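Side-chain contact in dehydroascorbate reductase (Chlamydomonas reinhardtii, PDB 5XFT), which probably reduces dehydroascorbate to ascorbate at the expense of two glutathione molecules, as a member of the glutathione S-transferase superfamily: residues 53-58 with 69-74. Sequence-based numbering, arbitrary orientation.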
loop_
_atom_site.group_PDB
_atom_site.type_symbol
_atom_site.label_atom_id
_atom_site.label_comp_id
_atom_site.label_asym_id
_atom_site.label_seq_id
_atom_site.Cartn_x
_atom_site.Cartn_y
_atom_site.Cartn_z
ATOM N N LEU A 53 17.605 13.103 -0.282
ATOM C CA LEU A 53 17.041 14.405 0.058
ATOM C C LEU A 53 16.766 15.232 -1.197
ATOM O O LEU A 53 15.684 15.818 -1.339
ATOM C CB LEU A 53 17.986 15.151 1.001
ATOM C CG LEU A 53 17.529 16.535 1.465
ATOM C CD1 LEU A 53 16.386 16.411 2.476
ATOM C CD2 LEU A 53 18.695 17.335 2.038
ATOM N N GLU A 54 17.719 15.260 -2.136
ATOM C CA GLU A 54 17.503 15.983 -3.387
ATOM C C GLU A 54 16.496 15.270 -4.287
ATOM O O GLU A 54 15.669 15.916 -4.937
ATOM C CB GLU A 54 18.824 16.180 -4.130
ATOM C CG GLU A 54 18.654 16.688 -5.565
ATOM C CD GLU A 54 17.869 18.003 -5.652
ATOM O OE1 GLU A 54 18.199 18.944 -4.902
ATOM O OE2 GLU A 54 16.918 18.095 -6.463
ATOM N N ALA A 55 16.558 13.944 -4.364
ATOM C CA ALA A 55 15.709 13.254 -5.328
ATOM C C ALA A 55 14.248 13.311 -4.918
ATOM O O ALA A 55 13.360 13.365 -5.775
ATOM C CB ALA A 55 16.153 11.803 -5.486
ATOM N N SER A 56 13.974 13.301 -3.609
ATOM C CA SER A 56 12.594 13.096 -3.186
ATOM C C SER A 56 12.256 13.770 -1.862
ATOM O O SER A 56 11.208 13.454 -1.286
ATOM C CB SER A 56 12.315 11.595 -3.038
ATOM O OG SER A 56 12.976 11.082 -1.889
ATOM N N GLY A 57 13.110 14.658 -1.349
ATOM C CA GLY A 57 12.890 15.179 -0.018
ATOM C C GLY A 57 13.107 14.166 1.085
ATOM O O GLY A 57 12.598 14.354 2.195
ATOM N N GLY A 58 13.852 13.092 0.810
ATOM C CA GLY A 58 14.119 12.080 1.811
ATOM C C GLY A 58 13.139 10.930 1.816
ATOM O O GLY A 58 13.206 10.072 2.698
ATOM N N ALA A 69 18.284 7.136 -16.830
ATOM C CA ALA A 69 17.020 7.620 -16.305
ATOM C C ALA A 69 17.254 8.503 -15.082
ATOM O O ALA A 69 18.255 8.346 -14.376
ATOM C CB ALA A 69 16.117 6.450 -15.926
ATOM N N PRO A 70 16.352 9.440 -14.804
ATOM C CA PRO A 70 16.417 10.173 -13.543
ATOM C C PRO A 70 15.728 9.387 -12.438
ATOM O O PRO A 70 14.964 8.452 -12.685
ATOM C CB PRO A 70 15.644 11.461 -13.857
ATOM C CG PRO A 70 14.574 10.992 -14.792
ATOM C CD PRO A 70 15.205 9.880 -15.627
ATOM N N TYR A 71 16.006 9.791 -11.206
ATOM C CA TYR A 71 15.223 9.300 -10.080
ATOM C C TYR A 71 13.807 9.861 -10.163
ATOM O O TYR A 71 13.613 11.044 -10.461
ATOM C CB TYR A 71 15.872 9.701 -8.758
ATOM C CG TYR A 71 17.193 9.033 -8.475
ATOM C CD1 TYR A 71 17.257 7.688 -8.126
ATOM C CD2 TYR A 71 18.383 9.753 -8.526
ATOM C CE1 TYR A 71 18.473 7.071 -7.849
ATOM C CE2 TYR A 71 19.602 9.146 -8.248
ATOM C CZ TYR A 71 19.641 7.804 -7.912
ATOM O OH TYR A 71 20.852 7.200 -7.643
ATOM N N MET A 72 12.820 9.017 -9.894
ATOM C CA MET A 72 11.414 9.415 -9.969
ATOM C C MET A 72 10.685 9.076 -8.678
ATOM O O MET A 72 10.429 7.887 -8.411
ATOM C CB MET A 72 10.727 8.728 -11.144
ATOM C CG MET A 72 9.251 9.039 -11.242
ATOM S SD MET A 72 8.585 8.465 -12.801
ATOM C CE MET A 72 8.316 6.747 -12.459
ATOM N N PRO A 73 10.331 10.067 -7.853
ATOM C CA PRO A 73 9.632 9.771 -6.597
ATOM C C PRO A 73 8.123 9.846 -6.743
ATOM O O PRO A 73 7.621 10.024 -7.857
ATOM C CB PRO A 73 10.155 10.858 -5.652
ATOM C CG PRO A 73 10.455 12.011 -6.546
ATOM C CD PRO A 73 10.788 11.465 -7.918
ATOM N N ASP A 74 7.408 9.716 -5.617
ATOM C CA ASP A 74 5.947 9.787 -5.535
ATOM C C ASP A 74 5.302 8.542 -6.135
ATOM O O ASP A 74 5.358 8.329 -7.352
ATOM C CB ASP A 74 5.420 11.058 -6.221
ATOM C CG ASP A 74 3.976 11.372 -5.859
ATOM O OD1 ASP A 74 3.576 12.545 -6.022
ATOM O OD2 ASP A 74 3.246 10.463 -5.409
#
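A55 and S56, in the last turn of helix 50-56, pack against Y71 and P73 through close van der Waals contacts. The methyl of A55 meets the CB of Y71, with 3.9 Å between A55 CB and Y71 CB; alanine suits this place because its short side chain lets the helix come close to the other backbone. The Y71 ring lies obliquely to that methyl. With CG beside the backbone N (chi1 -68°) the ring leads away from A55 and S56; tyrosine suits the place because its ring can stack on W51 and make a cation-pi contact with K64.

P73 turns its ring carbons to the helix end. Its CB rests on S56 CB at 3.5 Å, and its CG lies 3.3 Å from A55 O. Proline presents a compact, rigid apolar surface here.

Polar bonds hold the helix end itself. G57 N donates a hydrogen bond to L53 O (2.8 Å), and G57 then leaves the helix with positive phi, which favours glycine. Serine is small enough for S56 CB to face P73 while OG (chi1 72°) hydrogen-bonds mainly to the carbonyl oxygen of K59, and also to that of L52.

This surface contact lies in the thioredoxin-like N-terminal domain. It sets helix 50-56 against the short, weakly bonded edge strand 72-73, which pairs antiparallel with strand 62-64; S56 and Y71 both touch V62 of that neighbour, while M72 packs against helix 75-85.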